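Local coordinates for cyclic di-GMP receptor atypical PilZ domain-containing protein (Xanthomonas campestris pv. campestris, PDB 3RQA) that is of unknown function but belongs to the atypical PilZ family of cyclic di-GMP receptors and assembles into tetramers through a parallel four-helix coiled coil, at residues Gly68-Pro71 and Leu72-Arg76; Ala86-Gly89 and Arg90-Arg93; Ala162-Gly165 and Thr166-Asp170; Asp170-Glu173 and Arg174-Arg178. All coordinates share one frame; numbering follows the deposited sequence.

Contact 1. Residues Gly68-Pro71 and Leu72-Arg76; sequences GELP and LLVQR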
ATOM      1  N   GLY C  68      24.933  14.654  -1.573  1.00 94.81           N
ATOM      2  CA  GLY C  68      26.308  14.289  -1.289  1.00 95.52           C
ATOM      3  C   GLY C  68      26.341  12.901  -0.675  1.00 96.01           C
ATOM      4  O   GLY C  68      25.416  12.524   0.048  1.00 96.20           O
ATOM      5  N   GLU C  69      27.392  12.137  -0.964  1.00 96.04           N
ATOM      6  CA  GLU C  69      27.533  10.781  -0.432  1.00 96.54           C
ATOM      7  C   GLU C  69      26.496   9.846  -1.062  1.00 95.49           C
ATOM      8  O   GLU C  69      26.469   8.646  -0.780  1.00 95.85           O
ATOM      9  CB  GLU C  69      27.366  10.796   1.097  1.00 98.54           C
ATOM     10  CG  GLU C  69      27.659   9.474   1.801  1.00100.18           C
ATOM     11  CD  GLU C  69      29.129   9.100   1.764  1.00101.32           C
ATOM     12  OE1 GLU C  69      29.959   9.883   2.278  1.00102.06           O
ATOM     13  OE2 GLU C  69      29.455   8.022   1.225  1.00102.08           O
ATOM     14  N   LEU C  70      25.651  10.402  -1.927  1.00 93.71           N
ATOM     15  CA  LEU C  70      24.603   9.633  -2.592  1.00 90.97           C
ATOM     16  C   LEU C  70      24.229  10.254  -3.939  1.00 88.00           C
ATOM     17  O   LEU C  70      24.219  11.477  -4.082  1.00 88.69           O
ATOM     18  CB  LEU C  70      23.360   9.585  -1.707  1.00 91.92           C
ATOM     19  CG  LEU C  70      22.174   8.821  -2.282  1.00 93.06           C
ATOM     20  CD1 LEU C  70      22.263   7.362  -1.858  1.00 93.63           C
ATOM     21  CD2 LEU C  70      20.880   9.448  -1.797  1.00 93.74           C
ATOM     22  N   PRO C  71      23.914   9.417  -4.946  1.00 84.51           N
ATOM     23  CA  PRO C  71      23.540   9.928  -6.269  1.00 80.98           C
ATOM     24  C   PRO C  71      22.217  10.687  -6.236  1.00 77.48           C
ATOM     25  O   PRO C  71      21.988  11.503  -5.344  1.00 77.39           O
ATOM     26  CB  PRO C  71      23.471   8.660  -7.118  1.00 81.71           C
ATOM     27  CG  PRO C  71      23.064   7.622  -6.130  1.00 82.36           C
ATOM     28  CD  PRO C  71      23.932   7.945  -4.945  1.00 83.23           C
ATOM     29  N   LEU C  72      21.350  10.431  -7.209  1.00 73.36           N
ATOM     30  CA  LEU C  72      20.053  11.098  -7.250  1.00 69.18           C
ATOM     31  C   LEU C  72      18.942  10.082  -7.502  1.00 66.07           C
ATOM     32  O   LEU C  72      17.782  10.321  -7.164  1.00 64.10           O
ATOM     33  CB  LEU C  72      20.029  12.175  -8.340  1.00 69.54           C
ATOM     34  CG  LEU C  72      18.791  13.082  -8.345  1.00 70.37           C
ATOM     35  CD1 LEU C  72      18.740  13.874  -7.046  1.00 70.48           C
ATOM     36  CD2 LEU C  72      18.827  14.027  -9.540  1.00 69.68           C
ATOM     37  N   LEU C  73      19.302   8.950  -8.099  1.00 61.86           N
ATOM     38  CA  LEU C  73      18.338   7.897  -8.377  1.00 58.08           C
ATOM     39  C   LEU C  73      17.846   7.356  -7.031  1.00 55.30           C
ATOM     40  O   LEU C  73      16.680   6.980  -6.884  1.00 52.83           O
ATOM     41  CB  LEU C  73      19.002   6.780  -9.193  1.00 59.86           C
ATOM     42  CG  LEU C  73      18.199   5.591  -9.751  1.00 60.53           C
ATOM     43  CD1 LEU C  73      17.689   4.720  -8.622  1.00 60.96           C
ATOM     44  CD2 LEU C  73      17.047   6.095 -10.595  1.00 61.16           C
ATOM     45  N   VAL C  74      18.740   7.331  -6.048  1.00 51.55           N
ATOM     46  CA  VAL C  74      18.393   6.836  -4.724  1.00 48.64           C
ATOM     47  C   VAL C  74      17.567   7.851  -3.930  1.00 47.40           C
ATOM     48  O   VAL C  74      16.756   7.464  -3.084  1.00 47.29           O
ATOM     49  CB  VAL C  74      19.661   6.451  -3.933  1.00 48.18           C
ATOM     50  CG1 VAL C  74      19.286   5.896  -2.561  1.00 46.81           C
ATOM     51  CG2 VAL C  74      20.439   5.410  -4.707  1.00 47.34           C
ATOM     52  N   GLN C  75      17.764   9.141  -4.201  1.00 45.44           N
ATOM     53  CA  GLN C  75      16.997  10.180  -3.513  1.00 44.34           C
ATOM     54  C   GLN C  75      15.538  10.049  -3.942  1.00 41.54           C
ATOM     55  O   GLN C  75      14.632  10.133  -3.117  1.00 40.49           O
ATOM     56  CB  GLN C  75      17.491  11.584  -3.878  1.00 46.94           C
ATOM     57  CG  GLN C  75      18.970  11.844  -3.646  1.00 51.94           C
ATOM     58  CD  GLN C  75      19.361  13.297  -3.910  1.00 55.52           C
ATOM     59  OE1 GLN C  75      20.543  13.615  -4.025  1.00 57.54           O
ATOM     60  NE2 GLN C  75      18.366  14.185  -3.997  1.00 55.97           N
ATOM     61  N   ARG C  76      15.320   9.851  -5.242  1.00 39.28           N
ATOM     62  CA  ARG C  76      13.968   9.691  -5.778  1.00 38.25           C
ATOM     63  C   ARG C  76      13.309   8.458  -5.168  1.00 35.52           C
ATOM     64  O   ARG C  76      12.157   8.511  -4.745  1.00 33.72           O
ATOM     65  CB  ARG C  76      13.991   9.549  -7.306  1.00 40.93           C
ATOM     66  CG  ARG C  76      13.935  10.868  -8.086  1.00 46.93           C
ATOM     67  CD  ARG C  76      15.221  11.665  -7.968  1.00 52.76           C
ATOM     68  NE  ARG C  76      15.268  12.779  -8.918  1.00 57.60           N
ATOM     69  CZ  ARG C  76      14.719  13.975  -8.718  1.00 59.06           C
ATOM     70  NH1 ARG C  76      14.075  14.239  -7.592  1.00 59.10           N
ATOM     71  NH2 ARG C  76      14.813  14.911  -9.652  1.00 61.00           N
TER
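Leu70 and Pro71 lie against the first turn of helix 73-95, both touching Val74. The apolar part comes first. Leu70 brings CD1 up to Val74 CG1 at 3.4 Å, which is tighter than usual for two methyl carbons, and the two side chains cross at roughly a right angle. Two torsions set this up: Leu70 carries CG anti to its own nitrogen (chi1 180°), while on Val74 the branch lying opposite N, CG1, is the one that takes the leucine methyl. The other branch, Val74 CG2, receives the proline ring, with Pro71 CG 3.7 Å away. Leu70 uses its second methyl on Gln75: Leu70 CD2 rests 3.6 Å from Gln75 CG, and these two chains slide past each other in opposite directions.

The polar part is thin. Leu72 sits at the N-cap, and Arg76 N donates to Leu72 O at 3.2 Å, the first full helical turn; a weak bond from Gln75 N reaches the same oxygen. Farther out, a methyl of Leu72, CD1, lies 4.1 Å above one face of the Arg76 guanidinium, toward its rim.

In the fold this is the outer start of the long helix, at the surface and far from the barrel. Leu70 packs on Leu73 and Val74 on Met77 of the third subunit, Leu73 lies on Val74 of the second, and Arg76 forms a salt bridge with Asp57 of that second subunit, which places the helix start among the neighbouring helices of the bundle.

Contact 2. Residues Ala86-Gly89 and Arg90-Arg93; sequences ALIG and RLVR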
ATOM      1  N   ALA C  86       3.102   7.295   3.377  1.00 25.95           N
ATOM      2  CA  ALA C  86       2.025   8.216   3.703  1.00 26.04           C
ATOM      3  C   ALA C  86       0.692   7.716   3.144  1.00 26.03           C
ATOM      4  O   ALA C  86      -0.318   7.748   3.844  1.00 25.62           O
ATOM      5  CB  ALA C  86       2.334   9.612   3.156  1.00 24.73           C
ATOM      6  N   LEU C  87       0.687   7.259   1.893  1.00 24.75           N
ATOM      7  CA  LEU C  87      -0.544   6.765   1.282  1.00 27.38           C
ATOM      8  C   LEU C  87      -1.071   5.500   1.967  1.00 28.93           C
ATOM      9  O   LEU C  87      -2.285   5.341   2.145  1.00 27.39           O
ATOM     10  CB  LEU C  87      -0.350   6.520  -0.218  1.00 26.72           C
ATOM     11  CG  LEU C  87      -0.365   7.778  -1.109  1.00 29.79           C
ATOM     12  CD1 LEU C  87       0.174   7.452  -2.488  1.00 26.85           C
ATOM     13  CD2 LEU C  87      -1.793   8.343  -1.202  1.00 30.26           C
ATOM     14  N   ILE C  88      -0.175   4.600   2.364  1.00 28.69           N
ATOM     15  CA  ILE C  88      -0.644   3.391   3.034  1.00 32.28           C
ATOM     16  C   ILE C  88      -1.230   3.793   4.387  1.00 30.47           C
ATOM     17  O   ILE C  88      -2.219   3.223   4.836  1.00 31.82           O
ATOM     18  CB  ILE C  88       0.493   2.339   3.214  1.00 33.81           C
ATOM     19  CG1 ILE C  88      -0.058   1.073   3.876  1.00 37.64           C
ATOM     20  CG2 ILE C  88       1.613   2.905   4.048  1.00 36.72           C
ATOM     21  CD1 ILE C  88      -0.866   0.178   2.960  1.00 38.85           C
ATOM     22  N   GLY C  89      -0.629   4.798   5.020  1.00 29.54           N
ATOM     23  CA  GLY C  89      -1.134   5.269   6.300  1.00 29.92           C
ATOM     24  C   GLY C  89      -2.519   5.876   6.134  1.00 31.97           C
ATOM     25  O   GLY C  89      -3.403   5.723   6.990  1.00 30.17           O
ATOM     26  N   ARG C  90      -2.710   6.577   5.022  1.00 31.57           N
ATOM     27  CA  ARG C  90      -3.992   7.193   4.729  1.00 31.04           C
ATOM     28  C   ARG C  90      -5.035   6.094   4.514  1.00 31.56           C
ATOM     29  O   ARG C  90      -6.159   6.197   4.992  1.00 30.36           O
ATOM     30  CB  ARG C  90      -3.887   8.071   3.476  1.00 29.30           C
ATOM     31  CG  ARG C  90      -5.191   8.753   3.091  1.00 30.66           C
ATOM     32  CD  ARG C  90      -4.968   9.785   2.011  1.00 26.56           C
ATOM     33  NE  ARG C  90      -3.944  10.746   2.414  1.00 29.95           N
ATOM     34  CZ  ARG C  90      -4.141  11.740   3.275  1.00 28.72           C
ATOM     35  NH1 ARG C  90      -3.148  12.558   3.585  1.00 29.54           N
ATOM     36  NH2 ARG C  90      -5.335  11.933   3.807  1.00 31.02           N
ATOM     37  N   LEU C  91      -4.646   5.038   3.806  1.00 31.07           N
ATOM     38  CA  LEU C  91      -5.555   3.930   3.526  1.00 33.07           C
ATOM     39  C   LEU C  91      -6.073   3.336   4.836  1.00 33.24           C
ATOM     40  O   LEU C  91      -7.271   3.162   5.020  1.00 31.44           O
ATOM     41  CB  LEU C  91      -4.837   2.830   2.738  1.00 32.72           C
ATOM     42  CG  LEU C  91      -5.601   2.099   1.625  1.00 36.10           C
ATOM     43  CD1 LEU C  91      -5.015   0.695   1.483  1.00 33.38           C
ATOM     44  CD2 LEU C  91      -7.100   2.028   1.924  1.00 33.64           C
ATOM     45  N   VAL C  92      -5.149   3.026   5.734  1.00 32.43           N
ATOM     46  CA  VAL C  92      -5.484   2.444   7.020  1.00 34.47           C
ATOM     47  C   VAL C  92      -6.464   3.287   7.831  1.00 35.96           C
ATOM     48  O   VAL C  92      -7.405   2.748   8.416  1.00 34.82           O
ATOM     49  CB  VAL C  92      -4.213   2.201   7.846  1.00 34.20           C
ATOM     50  CG1 VAL C  92      -4.567   1.831   9.269  1.00 36.33           C
ATOM     51  CG2 VAL C  92      -3.394   1.095   7.203  1.00 35.85           C
ATOM     52  N   ARG C  93      -6.258   4.601   7.865  1.00 34.83           N
ATOM     53  CA  ARG C  93      -7.154   5.459   8.624  1.00 35.99           C
ATOM     54  C   ARG C  93      -8.576   5.363   8.078  1.00 36.83           C
ATOM     55  O   ARG C  93      -9.533   5.580   8.803  1.00 36.06           O
ATOM     56  CB  ARG C  93      -6.674   6.916   8.597  1.00 35.27           C
ATOM     57  CG  ARG C  93      -5.411   7.172   9.399  1.00 33.78           C
ATOM     58  CD  ARG C  93      -4.917   8.600   9.194  1.00 38.62           C
ATOM     59  NE  ARG C  93      -3.545   8.783   9.654  1.00 38.99           N
ATOM     60  CZ  ARG C  93      -3.177   8.786  10.932  1.00 42.88           C
ATOM     61  NH1 ARG C  93      -1.897   8.958  11.258  1.00 43.34           N
ATOM     62  NH2 ARG C  93      -4.084   8.625  11.885  1.00 41.91           N
TER
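Ala86-Gly89 and Arg90-Arg93 are consecutive turns of one continuous alpha helix, in the later part of helix 73-95, and they meet mainly through backbone. Four i to i+4 bonds join them: Arg90 N to Ala86 O at 2.9 Å, Leu91 N to Leu87 O at 2.9 Å, Val92 N to Ile88 O at 3.1 Å and Arg93 N to Gly89 O at 3.2 Å.

Side chains add little within the helix. Val92 rests CG2 3.4 Å from Ile88 O, and Ile88 and Leu91 approach loosely through their CD1 methyls, 4.4 Å apart. Over Gly89, Arg93 folds back along the backbone: with CG beside its own nitrogen (chi1 -70°), CG passes 3.5 Å from Gly89 O before the extended chain carries the guanidinium off to the carbonyl of Asp133. Arg90 instead bends at its third torsion and makes a salt bridge with Glu137 of the second subunit.

The apolar side faces other chains. Ile88 packs on Ile88 of the second and third subunits, Leu91 on Leu91 of the third and fourth, and Val92 on Leu87 of the third. Like residues meeting at one level mark a parallel, in-register coiled coil, here the four-helix bundle of the tetramer.

Contact 3. Residues Ala162-Gly165 and Thr166-Asp170; sequences APLG and TGLQD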
ATOM      1  N   ALA C 162       3.401  -9.693  29.137  1.00 25.01           N
ATOM      2  CA  ALA C 162       3.946 -11.043  29.193  1.00 28.30           C
ATOM      3  C   ALA C 162       5.403 -10.823  28.756  1.00 29.39           C
ATOM      4  O   ALA C 162       5.703  -9.807  28.131  1.00 29.53           O
ATOM      5  CB  ALA C 162       3.218 -11.946  28.203  1.00 26.35           C
ATOM      6  N   PRO C 163       6.321 -11.748  29.086  1.00 29.85           N
ATOM      7  CA  PRO C 163       7.718 -11.543  28.677  1.00 29.41           C
ATOM      8  C   PRO C 163       7.826 -11.078  27.238  1.00 28.74           C
ATOM      9  O   PRO C 163       7.257 -11.693  26.342  1.00 28.55           O
ATOM     10  CB  PRO C 163       8.343 -12.913  28.904  1.00 29.80           C
ATOM     11  CG  PRO C 163       7.612 -13.381  30.126  1.00 31.08           C
ATOM     12  CD  PRO C 163       6.174 -13.026  29.807  1.00 30.92           C
ATOM     13  N   LEU C 164       8.563  -9.989  27.034  1.00 29.15           N
ATOM     14  CA  LEU C 164       8.744  -9.390  25.716  1.00 29.53           C
ATOM     15  C   LEU C 164       9.876  -9.969  24.876  1.00 30.22           C
ATOM     16  O   LEU C 164       9.961  -9.686  23.682  1.00 30.79           O
ATOM     17  CB  LEU C 164       8.982  -7.882  25.858  1.00 28.14           C
ATOM     18  CG  LEU C 164       7.888  -7.103  26.598  1.00 28.35           C
ATOM     19  CD1 LEU C 164       8.468  -5.837  27.175  1.00 26.93           C
ATOM     20  CD2 LEU C 164       6.736  -6.798  25.652  1.00 24.73           C
ATOM     21  N   GLY C 165      10.749 -10.763  25.481  1.00 29.94           N
ATOM     22  CA  GLY C 165      11.865 -11.305  24.722  1.00 29.13           C
ATOM     23  C   GLY C 165      12.947 -10.241  24.636  1.00 28.60           C
ATOM     24  O   GLY C 165      12.649  -9.050  24.694  1.00 27.65           O
ATOM     25  N   THR C 166      14.197 -10.668  24.483  1.00 29.25           N
ATOM     26  CA  THR C 166      15.347  -9.754  24.428  1.00 28.89           C
ATOM     27  C   THR C 166      15.237  -8.567  23.470  1.00 26.29           C
ATOM     28  O   THR C 166      15.427  -7.418  23.878  1.00 26.88           O
ATOM     29  CB  THR C 166      16.631 -10.539  24.091  1.00 30.38           C
ATOM     30  OG1 THR C 166      16.810 -11.579  25.067  1.00 34.90           O
ATOM     31  CG2 THR C 166      17.849  -9.610  24.107  1.00 32.12           C
ATOM     32  N   GLY C 167      14.933  -8.856  22.205  1.00 25.41           N
ATOM     33  CA  GLY C 167      14.803  -7.828  21.183  1.00 23.85           C
ATOM     34  C   GLY C 167      13.706  -6.800  21.398  1.00 25.38           C
ATOM     35  O   GLY C 167      13.955  -5.602  21.338  1.00 26.45           O
ATOM     36  N   LEU C 168      12.483  -7.255  21.642  1.00 25.47           N
ATOM     37  CA  LEU C 168      11.381  -6.327  21.855  1.00 24.27           C
ATOM     38  C   LEU C 168      11.592  -5.525  23.132  1.00 23.46           C
ATOM     39  O   LEU C 168      11.317  -4.327  23.159  1.00 20.89           O
ATOM     40  CB  LEU C 168      10.045  -7.070  21.925  1.00 23.67           C
ATOM     41  CG  LEU C 168       8.815  -6.176  22.156  1.00 25.02           C
ATOM     42  CD1 LEU C 168       8.705  -5.103  21.055  1.00 21.07           C
ATOM     43  CD2 LEU C 168       7.565  -7.056  22.212  1.00 23.55           C
ATOM     44  N   GLN C 169      12.067  -6.174  24.198  1.00 24.33           N
ATOM     45  CA  GLN C 169      12.301  -5.431  25.431  1.00 26.31           C
ATOM     46  C   GLN C 169      13.247  -4.267  25.149  1.00 24.42           C
ATOM     47  O   GLN C 169      12.986  -3.123  25.541  1.00 26.51           O
ATOM     48  CB  GLN C 169      12.911  -6.306  26.529  1.00 27.23           C
ATOM     49  CG  GLN C 169      12.991  -5.538  27.839  1.00 32.28           C
ATOM     50  CD  GLN C 169      13.288  -6.404  29.039  1.00 36.87           C
ATOM     51  OE1 GLN C 169      12.666  -7.455  29.239  1.00 38.05           O
ATOM     52  NE2 GLN C 169      14.233  -5.958  29.863  1.00 38.01           N
ATOM     53  N   ASP C 170      14.338  -4.557  24.453  1.00 24.40           N
ATOM     54  CA  ASP C 170      15.310  -3.521  24.136  1.00 27.96           C
ATOM     55  C   ASP C 170      14.696  -2.368  23.347  1.00 25.05           C
ATOM     56  O   ASP C 170      14.920  -1.203  23.665  1.00 24.75           O
ATOM     57  CB  ASP C 170      16.473  -4.094  23.337  1.00 30.41           C
ATOM     58  CG  ASP C 170      17.570  -3.072  23.116  1.00 36.73           C
ATOM     59  OD1 ASP C 170      18.332  -2.822  24.076  1.00 39.04           O
ATOM     60  OD2 ASP C 170      17.651  -2.501  22.002  1.00 36.07           O
TER
HETATM   61  O   HOH W   1      11.604  -9.989  21.665  1.00 26.33           O
HETATM   62  O   HOH W   2      10.002  -8.438  29.143  1.00 27.83           O
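The start of the C-terminal helix 165-185, where the chain leaves strand 155-161 of the barrel, is built from Leu164 and Gly165 folding against Leu168 and Gln169. Gln169 N donates to Gly165 O at 3.0 Å in a nearly straight bond (N-H...O 162°), an i to i+4 bond at the start of the helix. Gly165 has a positive phi of 81° with psi extended, a conformation that calls for glycine.

Leu164 and Leu168 meet obliquely, CD2 to CD2 at 3.5 Å. Leu168 holds CG anti to its own nitrogen (chi1 180°), which directs the branch toward Leu164. Leu168 CB lies 3.2 Å from Leu164 O. Both leucines reach Leu141 of strand 139-150, and Leu168 also lies on helix 42-55.

Two waters complete the polar part. One gives a hydrogen bond to Leu164 O at 2.6 Å and accepts one from Leu168 N at 2.9 Å; the other accepts from Leu164 N and donates to Gln169 OE1 at 2.8 Å, while Gln169 NE2 turns to Glu173. Water thus bridges both the N-H and the C=O of the buried Leu164 to the first turn, so the apolar leucine pair is gained without leaving those backbone groups unpaired.

Contact 4. Residues Asp170-Glu173 and Arg174-Arg178; sequences DALE and RHLFR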
ATOM      1  N   ASP C 170      14.338  -4.557  24.453  1.00 24.40           N
ATOM      2  CA  ASP C 170      15.310  -3.521  24.136  1.00 27.96           C
ATOM      3  C   ASP C 170      14.696  -2.368  23.347  1.00 25.05           C
ATOM      4  O   ASP C 170      14.920  -1.203  23.665  1.00 24.75           O
ATOM      5  CB  ASP C 170      16.473  -4.094  23.337  1.00 30.41           C
ATOM      6  CG  ASP C 170      17.570  -3.072  23.116  1.00 36.73           C
ATOM      7  OD1 ASP C 170      18.332  -2.822  24.076  1.00 39.04           O
ATOM      8  OD2 ASP C 170      17.651  -2.501  22.002  1.00 36.07           O
ATOM      9  N   ALA C 171      13.935  -2.702  22.307  1.00 24.44           N
ATOM     10  CA  ALA C 171      13.278  -1.693  21.478  1.00 23.60           C
ATOM     11  C   ALA C 171      12.311  -0.858  22.320  1.00 24.52           C
ATOM     12  O   ALA C 171      12.184   0.343  22.114  1.00 22.80           O
ATOM     13  CB  ALA C 171      12.510  -2.369  20.337  1.00 23.24           C
ATOM     14  N   LEU C 172      11.619  -1.504  23.256  1.00 24.18           N
ATOM     15  CA  LEU C 172      10.662  -0.779  24.098  1.00 25.06           C
ATOM     16  C   LEU C 172      11.382   0.157  25.071  1.00 26.28           C
ATOM     17  O   LEU C 172      10.945   1.297  25.288  1.00 22.97           O
ATOM     18  CB  LEU C 172       9.769  -1.754  24.885  1.00 23.73           C
ATOM     19  CG  LEU C 172       8.744  -1.156  25.863  1.00 24.31           C
ATOM     20  CD1 LEU C 172       7.873  -0.114  25.167  1.00 22.75           C
ATOM     21  CD2 LEU C 172       7.889  -2.284  26.444  1.00 23.97           C
ATOM     22  N   GLU C 173      12.477  -0.329  25.659  1.00 25.51           N
ATOM     23  CA  GLU C 173      13.237   0.501  26.594  1.00 26.46           C
ATOM     24  C   GLU C 173      13.740   1.745  25.863  1.00 23.36           C
ATOM     25  O   GLU C 173      13.603   2.859  26.365  1.00 20.75           O
ATOM     26  CB  GLU C 173      14.409  -0.290  27.196  1.00 26.67           C
ATOM     27  CG  GLU C 173      14.041  -1.027  28.480  1.00 32.52           C
ATOM     28  CD  GLU C 173      15.082  -2.043  28.896  1.00 36.78           C
ATOM     29  OE1 GLU C 173      16.284  -1.834  28.615  1.00 38.73           O
ATOM     30  OE2 GLU C 173      14.698  -3.056  29.514  1.00 39.79           O
ATOM     31  N   ARG C 174      14.309   1.546  24.673  1.00 20.82           N
ATOM     32  CA  ARG C 174      14.808   2.674  23.892  1.00 22.76           C
ATOM     33  C   ARG C 174      13.644   3.611  23.601  1.00 23.73           C
ATOM     34  O   ARG C 174      13.760   4.828  23.759  1.00 22.22           O
ATOM     35  CB  ARG C 174      15.415   2.209  22.569  1.00 22.68           C
ATOM     36  CG  ARG C 174      16.738   1.474  22.695  1.00 25.40           C
ATOM     37  CD  ARG C 174      17.098   0.837  21.362  1.00 26.74           C
ATOM     38  NE  ARG C 174      18.338   0.075  21.434  1.00 29.05           N
ATOM     39  CZ  ARG C 174      19.554   0.601  21.330  1.00 29.83           C
ATOM     40  NH1 ARG C 174      19.707   1.903  21.137  1.00 27.87           N
ATOM     41  NH2 ARG C 174      20.617  -0.181  21.436  1.00 27.51           N
ATOM     42  N   HIS C 175      12.518   3.034  23.190  1.00 22.07           N
ATOM     43  CA  HIS C 175      11.345   3.837  22.872  1.00 24.81           C
ATOM     44  C   HIS C 175      10.921   4.718  24.042  1.00 24.52           C
ATOM     45  O   HIS C 175      10.705   5.921  23.878  1.00 23.38           O
ATOM     46  CB  HIS C 175      10.169   2.952  22.459  1.00 24.99           C
ATOM     47  CG  HIS C 175       8.955   3.737  22.079  1.00 30.08           C
ATOM     48  ND1 HIS C 175       8.870   4.441  20.896  1.00 32.23           N
ATOM     49  CD2 HIS C 175       7.818   4.009  22.762  1.00 30.91           C
ATOM     50  CE1 HIS C 175       7.735   5.116  20.871  1.00 32.93           C
ATOM     51  NE2 HIS C 175       7.078   4.872  21.991  1.00 31.46           N
ATOM     52  N   LEU C 176      10.799   4.116  25.225  1.00 24.71           N
ATOM     53  CA  LEU C 176      10.400   4.861  26.410  1.00 26.32           C
ATOM     54  C   LEU C 176      11.440   5.932  26.745  1.00 27.10           C
ATOM     55  O   LEU C 176      11.087   7.081  27.034  1.00 23.49           O
ATOM     56  CB  LEU C 176      10.220   3.922  27.601  1.00 27.72           C
ATOM     57  CG  LEU C 176       8.944   3.074  27.585  1.00 29.85           C
ATOM     58  CD1 LEU C 176       8.952   2.110  28.778  1.00 29.42           C
ATOM     59  CD2 LEU C 176       7.733   3.998  27.646  1.00 30.00           C
ATOM     60  N   PHE C 177      12.714   5.556  26.693  1.00 27.27           N
ATOM     61  CA  PHE C 177      13.774   6.506  26.996  1.00 29.68           C
ATOM     62  C   PHE C 177      13.655   7.716  26.074  1.00 31.29           C
ATOM     63  O   PHE C 177      13.665   8.851  26.547  1.00 30.73           O
ATOM     64  CB  PHE C 177      15.148   5.849  26.852  1.00 30.58           C
ATOM     65  CG  PHE C 177      16.268   6.668  27.418  1.00 31.93           C
ATOM     66  CD1 PHE C 177      16.889   7.643  26.652  1.00 31.81           C
ATOM     67  CD2 PHE C 177      16.678   6.485  28.734  1.00 33.11           C
ATOM     68  CE1 PHE C 177      17.912   8.431  27.186  1.00 35.54           C
ATOM     69  CE2 PHE C 177      17.695   7.263  29.281  1.00 34.02           C
ATOM     70  CZ  PHE C 177      18.315   8.237  28.507  1.00 34.72           C
ATOM     71  N   ARG C 178      13.519   7.485  24.768  1.00 32.16           N
ATOM     72  CA  ARG C 178      13.372   8.605  23.829  1.00 35.39           C
ATOM     73  C   ARG C 178      12.169   9.490  24.176  1.00 36.84           C
ATOM     74  O   ARG C 178      12.298  10.709  24.275  1.00 36.91           O
ATOM     75  CB  ARG C 178      13.188   8.126  22.387  1.00 37.30           C
ATOM     76  CG  ARG C 178      14.380   7.446  21.767  1.00 39.62           C
ATOM     77  CD  ARG C 178      14.252   7.456  20.255  1.00 45.08           C
ATOM     78  NE  ARG C 178      14.695   6.191  19.687  1.00 49.49           N
ATOM     79  CZ  ARG C 178      13.960   5.082  19.673  1.00 51.94           C
ATOM     80  NH1 ARG C 178      14.446   3.964  19.145  1.00 51.55           N
ATOM     81  NH2 ARG C 178      12.729   5.098  20.169  1.00 54.15           N
TER
HETATM   82  O   HOH W   3      12.841   1.250  19.494  1.00 27.59           O
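Asp170-Glu173 and Arg174-Arg178 are successive turns of regular alpha helix, tied by i to i+4 bonds such as Leu176 N to Leu172 O at 2.8 Å and Phe177 N to Glu173 O at 2.9 Å. The main polar link between side chains is the salt bridge between Asp170 and Arg174. Arg174 NE donates to Asp170 OD2 at 2.7 Å with an N-H...O angle of 162°. The oxygen sits at the edge of the guanidinium, practically in its plane, and is met on its syn side but somewhat out of the carboxylate plane; the two planes stand 66° apart. Of the guanidinium nitrogens only NE bonds to Asp170; Arg174 NH2 stays 3.8 Å from Asp170 OD2. The arginine reaches it by laying CG beside its backbone nitrogen (chi1 -71°) and running extended to NE, which also brings its CG 3.4 Å from Asp170 O. Asp170 OD2 is shared with Arg50 of helix 42-55, and two positive groups probably favour the ionised carboxylate.

On the apolar side Leu172 and Leu176 lie side by side and point the same way, Leu172 CD1 to Leu176 CG 4.1 Å apart, and both rest on Trp106 of strand 101-107, whose ring His175 also meets. A water takes a hydrogen bond from Arg178 NH1 and gives one to Ala171 O at 2.8 Å, linking that carbonyl to a side chain two turns on.

The result is an amphipathic helix laid against the barrel of a PilZ-type domain: Leu172, Leu176 and His175 turn to the barrel, Asp170 and Arg174 toward helix 42-55, while Glu173 and Phe177 are exposed.

Contacts 1 and 2 belong to helix 73-95, the tetramer's bundle helix, with centres about 26 Å apart; contacts 3 and 4 belong to helix 165-185, share Asp170 and touch directly through Leu164 and Leu172. Contact 1 is a surface contact at a helix start, far from the chain's centre, whereas the other three are partly buried. The chemistry follows place. On the bundle helix the apolar side chains turn mainly to other subunits, and arginines of both contacts bridge to a neighbouring chain. No other subunit of the assembly touches contacts 3 and 4: their leucines pack inside the domain, waters serve backbone groups, and Asp170 pairs with Arg174 of its own helix and Arg50 of helix 42-55.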